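Secretin XcpQ (Pseudomonas aeruginosa, PDB 4E9J) forms the outer membrane channel of the type II secretion system that exports proteins such as elastase LasB, represented here by its periplasmic N0, N1 and N2 domains. Local coordinates at residues 211-216 / 222-227; 22-27 / 32-37; 151-156 / 165-170. All coordinates share one frame; numbering follows the deposited sequence.

Interaction 1. Residues 211-216 / 222-227; sequences QVIADA and IILGPP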
loop_
_atom_site.group_PDB
_atom_site.type_symbol
_atom_site.label_atom_id
_atom_site.label_comp_id
_atom_site.label_asym_id
_atom_site.label_seq_id
_atom_site.Cartn_x
_atom_site.Cartn_y
_atom_site.Cartn_z
ATOM N N GLN A 211 -14.549 -12.987 13.434
ATOM C CA GLN A 211 -13.578 -13.826 12.708
ATOM C C GLN A 211 -12.183 -13.226 12.907
ATOM O O GLN A 211 -12.102 -12.026 13.165
ATOM C CB GLN A 211 -13.995 -13.876 11.227
ATOM C CG GLN A 211 -12.950 -14.417 10.240
ATOM C CD GLN A 211 -13.438 -14.394 8.809
ATOM O OE1 GLN A 211 -14.619 -14.199 8.521
ATOM N NE2 GLN A 211 -12.538 -14.611 7.870
ATOM N N VAL A 212 -11.114 -14.063 12.846
ATOM C CA VAL A 212 -9.701 -13.662 13.048
ATOM C C VAL A 212 -8.941 -13.919 11.782
ATOM O O VAL A 212 -9.124 -14.991 11.224
ATOM C CB VAL A 212 -8.991 -14.510 14.161
ATOM C CG1 VAL A 212 -7.590 -13.970 14.454
ATOM C CG2 VAL A 212 -9.775 -14.572 15.445
ATOM N N ILE A 213 -8.023 -13.012 11.377
ATOM C CA ILE A 213 -7.064 -13.220 10.298
ATOM C C ILE A 213 -5.692 -12.970 10.953
ATOM O O ILE A 213 -5.441 -11.875 11.479
ATOM C CB ILE A 213 -7.271 -12.303 9.068
ATOM C CG1 ILE A 213 -8.563 -12.732 8.302
ATOM C CG2 ILE A 213 -6.042 -12.333 8.150
ATOM C CD1 ILE A 213 -9.032 -11.775 7.211
ATOM N N ALA A 214 -4.825 -13.989 10.891
ATOM C CA ALA A 214 -3.476 -13.897 11.408
ATOM C C ALA A 214 -2.619 -13.101 10.403
ATOM O O ALA A 214 -2.774 -13.293 9.213
ATOM C CB ALA A 214 -2.925 -15.304 11.584
ATOM N N ASP A 215 -1.758 -12.199 10.853
ATOM C CA ASP A 215 -0.820 -11.478 9.981
ATOM C C ASP A 215 0.528 -11.650 10.618
ATOM O O ASP A 215 0.966 -10.845 11.443
ATOM C CB ASP A 215 -1.226 -10.014 9.796
ATOM C CG ASP A 215 -0.304 -9.175 8.928
ATOM O OD1 ASP A 215 0.621 -9.747 8.313
ATOM O OD2 ASP A 215 -0.562 -7.960 8.793
ATOM N N ALA A 216 1.156 -12.746 10.265
ATOM C CA ALA A 216 2.402 -13.121 10.856
ATOM C C ALA A 216 3.506 -12.129 10.627
ATOM O O ALA A 216 4.208 -11.816 11.588
ATOM C CB ALA A 216 2.808 -14.514 10.378
ATOM N N ILE A 222 -6.009 -9.457 12.858
ATOM C CA ILE A 222 -7.036 -8.608 12.238
ATOM C C ILE A 222 -8.357 -9.259 12.612
ATOM O O ILE A 222 -8.538 -10.429 12.321
ATOM C CB ILE A 222 -6.848 -8.507 10.740
ATOM C CG1 ILE A 222 -5.514 -7.824 10.416
ATOM C CG2 ILE A 222 -8.017 -7.763 10.098
ATOM C CD1 ILE A 222 -5.023 -8.106 8.984
ATOM N N ILE A 223 -9.203 -8.550 13.356
ATOM C CA ILE A 223 -10.471 -9.070 13.841
ATOM C C ILE A 223 -11.612 -8.434 13.048
ATOM O O ILE A 223 -11.705 -7.209 12.973
ATOM C CB ILE A 223 -10.631 -8.763 15.342
ATOM C CG1 ILE A 223 -9.369 -9.146 16.167
ATOM C CG2 ILE A 223 -11.930 -9.425 15.905
ATOM C CD1 ILE A 223 -8.896 -10.617 15.995
ATOM N N LEU A 224 -12.505 -9.269 12.509
ATOM C CA LEU A 224 -13.661 -8.835 11.731
ATOM C C LEU A 224 -14.914 -9.357 12.357
ATOM O O LEU A 224 -14.866 -10.257 13.195
ATOM C CB LEU A 224 -13.561 -9.366 10.335
ATOM C CG LEU A 224 -12.412 -8.772 9.550
ATOM C CD1 LEU A 224 -11.440 -9.880 9.153
ATOM C CD2 LEU A 224 -12.922 -7.980 8.379
ATOM N N GLY A 225 -16.027 -8.783 11.936
ATOM C CA GLY A 225 -17.357 -9.194 12.358
ATOM C C GLY A 225 -18.303 -8.046 12.571
ATOM O O GLY A 225 -17.914 -6.885 12.428
ATOM N N PRO A 226 -19.546 -8.348 12.975
ATOM C CA PRO A 226 -20.487 -7.272 13.320
ATOM C C PRO A 226 -19.966 -6.479 14.536
ATOM O O PRO A 226 -19.117 -6.981 15.294
ATOM C CB PRO A 226 -21.803 -8.008 13.568
ATOM C CG PRO A 226 -21.443 -9.385 13.848
ATOM C CD PRO A 226 -20.136 -9.683 13.213
ATOM N N PRO A 227 -20.337 -5.193 14.656
ATOM C CA PRO A 227 -19.698 -4.329 15.671
ATOM C C PRO A 227 -19.563 -4.822 17.105
ATOM O O PRO A 227 -18.479 -4.731 17.676
ATOM C CB PRO A 227 -20.502 -3.027 15.602
ATOM C CG PRO A 227 -21.220 -3.047 14.348
ATOM C CD PRO A 227 -21.289 -4.442 13.813
#

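Interaction 2. Residues 22-27 / 32-37; sequences WTINLK and REFIDQ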
loop_
_atom_site.group_PDB
_atom_site.type_symbol
_atom_site.label_atom_id
_atom_site.label_comp_id
_atom_site.label_asym_id
_atom_site.label_seq_id
_atom_site.Cartn_x
_atom_site.Cartn_y
_atom_site.Cartn_z
ATOM N N TRP A 22 -12.017 -9.045 -23.561
ATOM C CA TRP A 22 -11.241 -10.280 -23.756
ATOM C C TRP A 22 -11.029 -11.037 -22.475
ATOM O O TRP A 22 -11.064 -10.470 -21.394
ATOM C CB TRP A 22 -9.841 -9.984 -24.307
ATOM C CG TRP A 22 -9.782 -9.280 -25.620
ATOM C CD1 TRP A 22 -9.514 -9.829 -26.839
ATOM C CD2 TRP A 22 -9.848 -7.866 -25.822
ATOM N NE1 TRP A 22 -9.477 -8.849 -27.798
ATOM C CE2 TRP A 22 -9.648 -7.630 -27.197
ATOM C CE3 TRP A 22 -10.103 -6.774 -24.979
ATOM C CZ2 TRP A 22 -9.711 -6.349 -27.750
ATOM C CZ3 TRP A 22 -10.169 -5.505 -25.526
ATOM C CH2 TRP A 22 -9.961 -5.298 -26.894
ATOM N N THR A 23 -10.678 -12.290 -22.625
ATOM C CA THR A 23 -10.269 -13.189 -21.557
ATOM C C THR A 23 -8.889 -13.684 -21.956
ATOM O O THR A 23 -8.464 -13.438 -23.088
ATOM C CB THR A 23 -11.232 -14.366 -21.412
ATOM O OG1 THR A 23 -11.382 -14.981 -22.701
ATOM C CG2 THR A 23 -12.566 -13.939 -20.813
ATOM N N ILE A 24 -8.194 -14.351 -21.049
ATOM C CA ILE A 24 -6.846 -14.851 -21.342
ATOM C C ILE A 24 -6.529 -16.037 -20.462
ATOM O O ILE A 24 -6.984 -16.090 -19.332
ATOM C CB ILE A 24 -5.765 -13.714 -21.223
ATOM C CG1 ILE A 24 -4.341 -14.254 -21.466
ATOM C CG2 ILE A 24 -5.853 -12.988 -19.893
ATOM C CD1 ILE A 24 -3.312 -13.243 -21.896
ATOM N N ASN A 25 -5.780 -17.011 -20.965
ATOM C CA ASN A 25 -5.349 -18.168 -20.172
ATOM C C ASN A 25 -4.020 -18.658 -20.746
ATOM O O ASN A 25 -3.946 -19.648 -21.473
ATOM C CB ASN A 25 -6.423 -19.262 -20.116
ATOM C CG ASN A 25 -6.175 -20.286 -19.032
ATOM O OD1 ASN A 25 -5.067 -20.415 -18.489
ATOM N ND2 ASN A 25 -7.204 -21.036 -18.675
ATOM N N LEU A 26 -2.980 -17.887 -20.454
ATOM C CA LEU A 26 -1.631 -18.126 -20.944
ATOM C C LEU A 26 -0.874 -18.833 -19.866
ATOM O O LEU A 26 -0.858 -18.345 -18.744
ATOM C CB LEU A 26 -0.984 -16.782 -21.272
ATOM C CG LEU A 26 0.382 -16.819 -21.889
ATOM C CD1 LEU A 26 0.361 -17.573 -23.212
ATOM C CD2 LEU A 26 0.890 -15.408 -22.087
ATOM N N LYS A 27 -0.289 -19.999 -20.172
ATOM C CA LYS A 27 0.437 -20.804 -19.190
ATOM C C LYS A 27 1.849 -21.060 -19.660
ATOM O O LYS A 27 2.050 -21.431 -20.811
ATOM C CB LYS A 27 -0.274 -22.145 -18.981
ATOM C CG LYS A 27 -1.608 -22.016 -18.296
ATOM C CD LYS A 27 -1.448 -21.963 -16.777
ATOM C CE LYS A 27 -2.641 -21.360 -16.099
ATOM N NZ LYS A 27 -3.873 -22.182 -16.263
ATOM N N ARG A 32 8.211 -12.408 -23.262
ATOM C CA ARG A 32 8.237 -11.728 -24.557
ATOM C C ARG A 32 7.030 -12.048 -25.447
ATOM O O ARG A 32 6.609 -11.183 -26.216
ATOM C CB ARG A 32 9.569 -11.963 -25.254
ATOM C CG ARG A 32 10.707 -11.282 -24.481
ATOM C CD ARG A 32 12.047 -11.929 -24.761
ATOM N NE ARG A 32 13.165 -11.253 -24.103
ATOM C CZ ARG A 32 13.765 -10.151 -24.530
ATOM N NH1 ARG A 32 13.342 -9.537 -25.628
ATOM N NH2 ARG A 32 14.779 -9.637 -23.847
ATOM N N GLU A 33 6.444 -13.252 -25.306
ATOM C CA GLU A 33 5.217 -13.619 -26.011
ATOM C C GLU A 33 4.065 -12.839 -25.408
ATOM O O GLU A 33 3.264 -12.259 -26.140
ATOM C CB GLU A 33 4.936 -15.138 -25.922
ATOM C CG GLU A 33 3.591 -15.521 -26.522
ATOM C CD GLU A 33 3.398 -17.006 -26.764
ATOM O OE1 GLU A 33 4.319 -17.624 -27.345
ATOM O OE2 GLU A 33 2.339 -17.552 -26.383
ATOM N N PHE A 34 4.001 -12.782 -24.074
ATOM C CA PHE A 34 2.950 -12.005 -23.416
ATOM C C PHE A 34 2.994 -10.529 -23.848
ATOM O O PHE A 34 1.948 -9.957 -24.129
ATOM C CB PHE A 34 3.036 -12.155 -21.897
ATOM C CG PHE A 34 2.038 -11.291 -21.162
ATOM C CD1 PHE A 34 0.675 -11.570 -21.220
ATOM C CD2 PHE A 34 2.453 -10.164 -20.467
ATOM C CE1 PHE A 34 -0.251 -10.752 -20.559
ATOM C CE2 PHE A 34 1.532 -9.341 -19.827
ATOM C CZ PHE A 34 0.188 -9.647 -19.859
ATOM N N ILE A 35 4.191 -9.947 -23.963
ATOM C CA ILE A 35 4.357 -8.544 -24.411
ATOM C C ILE A 35 3.828 -8.357 -25.844
ATOM O O ILE A 35 3.112 -7.389 -26.111
ATOM C CB ILE A 35 5.841 -8.102 -24.270
ATOM C CG1 ILE A 35 6.229 -8.006 -22.772
ATOM C CG2 ILE A 35 6.088 -6.769 -24.982
ATOM C CD1 ILE A 35 7.810 -8.130 -22.492
ATOM N N ASP A 36 4.189 -9.284 -26.754
ATOM C CA ASP A 36 3.715 -9.276 -28.150
ATOM C C ASP A 36 2.190 -9.375 -28.212
ATOM O O ASP A 36 1.571 -8.653 -28.994
ATOM C CB ASP A 36 4.307 -10.453 -28.948
ATOM C CG ASP A 36 5.766 -10.330 -29.315
ATOM O OD1 ASP A 36 6.287 -9.196 -29.312
ATOM O OD2 ASP A 36 6.370 -11.361 -29.686
ATOM N N GLN A 37 1.584 -10.241 -27.393
ATOM C CA GLN A 37 0.118 -10.343 -27.373
ATOM C C GLN A 37 -0.509 -9.028 -26.904
ATOM O O GLN A 37 -1.538 -8.619 -27.441
ATOM C CB GLN A 37 -0.344 -11.485 -26.456
ATOM C CG GLN A 37 -0.093 -12.887 -27.001
ATOM C CD GLN A 37 -0.779 -13.182 -28.311
ATOM O OE1 GLN A 37 -0.156 -13.708 -29.234
ATOM N NE2 GLN A 37 -2.073 -12.860 -28.446
#

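Interaction 3. Residues 151-156 / 165-170; sequences LIISDR and DVIRQL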
loop_
_atom_site.group_PDB
_atom_site.type_symbol
_atom_site.label_atom_id
_atom_site.label_comp_id
_atom_site.label_asym_id
_atom_site.label_seq_id
_atom_site.Cartn_x
_atom_site.Cartn_y
_atom_site.Cartn_z
ATOM N N LEU A 151 -9.552 -8.170 -8.541
ATOM C CA LEU A 151 -8.233 -8.109 -7.914
ATOM C C LEU A 151 -7.254 -8.800 -8.862
ATOM O O LEU A 151 -7.611 -9.822 -9.414
ATOM C CB LEU A 151 -8.234 -8.935 -6.608
ATOM C CG LEU A 151 -9.016 -8.386 -5.442
ATOM C CD1 LEU A 151 -9.154 -9.431 -4.343
ATOM C CD2 LEU A 151 -8.364 -7.134 -4.890
ATOM N N ILE A 152 -6.028 -8.311 -8.970
ATOM C CA ILE A 152 -4.965 -8.985 -9.710
ATOM C C ILE A 152 -4.017 -9.490 -8.641
ATOM O O ILE A 152 -3.506 -8.672 -7.890
ATOM C CB ILE A 152 -4.200 -8.101 -10.694
ATOM C CG1 ILE A 152 -5.093 -7.637 -11.826
ATOM C CG2 ILE A 152 -2.979 -8.901 -11.271
ATOM C CD1 ILE A 152 -4.589 -6.418 -12.524
ATOM N N ILE A 153 -3.784 -10.810 -8.574
ATOM C CA ILE A 153 -2.852 -11.426 -7.623
ATOM C C ILE A 153 -1.754 -12.190 -8.374
ATOM O O ILE A 153 -2.077 -12.949 -9.273
ATOM C CB ILE A 153 -3.612 -12.418 -6.697
ATOM C CG1 ILE A 153 -4.809 -11.713 -6.021
ATOM C CG2 ILE A 153 -2.640 -13.080 -5.666
ATOM C CD1 ILE A 153 -5.171 -12.157 -4.537
ATOM N N SER A 154 -0.499 -12.077 -7.926
ATOM C CA SER A 154 0.608 -12.869 -8.449
ATOM C C SER A 154 1.167 -13.773 -7.355
ATOM O O SER A 154 1.529 -13.279 -6.303
ATOM C CB SER A 154 1.729 -12.011 -9.017
ATOM O OG SER A 154 1.260 -11.270 -10.124
ATOM N N ASP A 155 1.208 -15.091 -7.604
ATOM C CA ASP A 155 1.714 -16.104 -6.664
ATOM C C ASP A 155 1.820 -17.482 -7.357
ATOM O O ASP A 155 1.520 -17.588 -8.551
ATOM C CB ASP A 155 0.754 -16.214 -5.449
ATOM C CG ASP A 155 1.419 -16.542 -4.129
ATOM O OD1 ASP A 155 2.491 -17.166 -4.150
ATOM O OD2 ASP A 155 0.795 -16.306 -3.078
ATOM N N ARG A 156 2.216 -18.544 -6.610
ATOM C CA ARG A 156 2.218 -19.912 -7.158
ATOM C C ARG A 156 0.748 -20.340 -7.311
ATOM O O ARG A 156 -0.056 -20.016 -6.438
ATOM C CB ARG A 156 2.968 -20.891 -6.226
ATOM N N ASP A 165 -10.440 -18.907 -2.371
ATOM C CA ASP A 165 -11.440 -19.407 -1.399
ATOM C C ASP A 165 -11.665 -18.412 -0.264
ATOM O O ASP A 165 -12.792 -18.300 0.204
ATOM C CB ASP A 165 -11.038 -20.763 -0.800
ATOM N N VAL A 166 -10.611 -17.699 0.178
ATOM C CA VAL A 166 -10.701 -16.710 1.265
ATOM C C VAL A 166 -11.534 -15.528 0.780
ATOM O O VAL A 166 -12.397 -15.047 1.510
ATOM C CB VAL A 166 -9.293 -16.279 1.767
ATOM C CG1 VAL A 166 -9.369 -15.083 2.721
ATOM C CG2 VAL A 166 -8.585 -17.448 2.441
ATOM N N ILE A 167 -11.299 -15.089 -0.452
ATOM C CA ILE A 167 -12.068 -14.005 -1.075
ATOM C C ILE A 167 -13.537 -14.410 -1.169
ATOM O O ILE A 167 -14.390 -13.623 -0.784
ATOM C CB ILE A 167 -11.487 -13.586 -2.459
ATOM C CG1 ILE A 167 -10.098 -12.940 -2.292
ATOM C CG2 ILE A 167 -12.446 -12.619 -3.169
ATOM C CD1 ILE A 167 -9.288 -12.860 -3.503
ATOM N N ARG A 168 -13.829 -15.642 -1.647
ATOM C CA ARG A 168 -15.217 -16.113 -1.750
ATOM C C ARG A 168 -15.928 -16.107 -0.397
ATOM O O ARG A 168 -17.115 -15.797 -0.332
ATOM C CB ARG A 168 -15.298 -17.524 -2.364
ATOM N N GLN A 169 -15.222 -16.463 0.670
ATOM C CA GLN A 169 -15.837 -16.481 1.998
ATOM C C GLN A 169 -16.001 -15.057 2.529
ATOM O O GLN A 169 -17.052 -14.737 3.081
ATOM C CB GLN A 169 -15.014 -17.334 2.980
ATOM N N LEU A 170 -14.957 -14.204 2.374
ATOM C CA LEU A 170 -15.015 -12.808 2.852
ATOM C C LEU A 170 -16.084 -12.027 2.106
ATOM O O LEU A 170 -16.794 -11.228 2.718
ATOM C CB LEU A 170 -13.690 -12.067 2.693
ATOM C CG LEU A 170 -12.564 -12.449 3.594
ATOM C CD1 LEU A 170 -11.247 -11.810 3.098
ATOM C CD2 LEU A 170 -12.872 -12.097 5.006
#

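Interaction 1. Residues 211-216 / 222-227
Gln-211, Val-212 and Ile-213 pair with Leu-224, Ile-223 and Ile-222 as the two antiparallel arms of a beta hairpin, the strand axes 4.8 Å apart at closest approach and their directions 160° from one another. Two hydrogen-bonded pairs, Gln-211 with Leu-224 and Ile-213 with Ile-222, enclose the non-hydrogen-bonded pair Val-212 with Ile-223. In the pair nearer the turn, Ile-213 N reaches Ile-222 O at 2.8 Å, and Ile-222 N returns a bond to Ile-213 O. The pair farther from it is joined in the same way: Gln-211 N lies 2.8 Å from Leu-224 O, and Leu-224 N bonds back to Gln-211 O.

Side chains alternate between the two faces. On one, Val-212 and Ile-223 run side by side, and CD1 of Ile-223 comes 3.9 Å from CG1 of Val-212; the ethyl arm of Ile-223 is folded (chi2 -54°), which brings its end back toward the neighbouring strand. Both residues also touch Leu-233 of helix 227-240. On the other face CD1 of Ile-213 slants across to CD1 of Leu-224 at 3.6 Å, a diagonal contact, while the branch carbons CB of Ile-213 and CB of Ile-222 stand 4.2 Å apart. Leu-131 of helix 125-132 touches all three of these residues. Beyond the pairing, the carboxylate of Asp-215 makes a salt bridge with Arg-220.

The backbone bonds thus set the register of this N2 hairpin, and its aliphatic rows serve two purposes: one packs against the helices of N2, while on the other face the side chains of Ile-213, Ile-222 and Leu-224 meet Leu-131 of the preceding N1 domain by apolar contact.

Interaction 2. Residues 22-27 / 32-37
Glu-33 is the first residue of helix 32-37 to meet strand 22-27. Its chain is extended beyond CG, and the carboxylate oxygen OE2 ends 3.7 Å from CD1 of Leu-26, a van der Waals contact at the exposed margin of an otherwise buried interface. Phe-34 follows and carries most of the apolar packing. With CG opposite the backbone N (chi1 176°), its ring is carried to two strand residues, which it meets in different ways. CD2 of Leu-26 approaches obliquely, 3.9 Å from CB of Phe-34 and equally near the ring atom CD1. Ile-24 comes at the ring edge, near its plane, where its CD1 lies 4.2 Å from CE1 of Phe-34. The same ring touches Phe-73, Val-76 and Met-77 of helix 66-79, so it is wedged between strand and second helix. One turn further on, Gln-37 N bonds to Glu-33 O and keeps the helix regular.

Strand and helix axes are 10.6 Å apart at closest approach and run nearly antiparallel, at 157°. Helix 31-42 thus lies beside helix 66-79, between the sheet of strands 21-30 and 55-61 and a second sheet, whose strand 46-48 Ile-35 touches: the two-helices-between-two-sheets build of N0.

Interaction 3. Residues 151-156 / 165-170
Ile-167 meets Leu-151 and Ile-153 where helix 157-171 covers strand 150-155 in the N1 domain, whose beta-alpha-beta-beta-alpha order, with strand 150-155 between strands 114-119 and 141-145, is the KH-like fold of secretin N1 domains. The strand is followed almost at once by the helix, with Arg-156 at the N-cap position, and the chain folds back so that the helix's third turn lies over the strand.

Across the contact the interactions are apolar. Ile-167 and Leu-151 reach toward each other tip to tip, while CD1 of Ile-153 stands farther off, 4.3 Å from CD1 of Ile-167. Ile-167 and Leu-151 both touch Ile-132 of helix 125-132, and Ile-118 of strand 114-119 adjoins Ile-167 and Ile-153, so the joint lies within a core built by two helices and the sheet.

The contact itself has no polar bonds; polar groups bond within their own segment or to other parts of the chain, as Ser-154 does to Thr-115. Arg-156 N donates to OD1 of Asp-155 at 2.8 Å, from the anti side and tilted out of the carboxylate plane.

Ile-167 has CG1 opposite its carbonyl carbon (chi1 -67°) and an extended ethyl arm, which carries its CD1 to 3.5 Å from CD1 of Leu-151.

From the N terminus, interaction 2 comes first and closes the short connection between strand 21-30 and helix 31-42 in N0. Interaction 3 follows in N1, closing the turn from strand 150-155 into helix 157-171, and interaction 1 closes the N2 hairpin of strands 211-215 and 220-224. The three lie in series, with no nesting or crossing. Interactions 2 and 3 have centres about 21 Å apart and do not touch, yet both reach one mixed sheet that runs from N0 into N1. Interactions 3 and 1 do meet, through Leu-170 and Gln-211, whereas interactions 1 and 2 sit on opposite sides of the chain's centre, their centres about 37 Å apart.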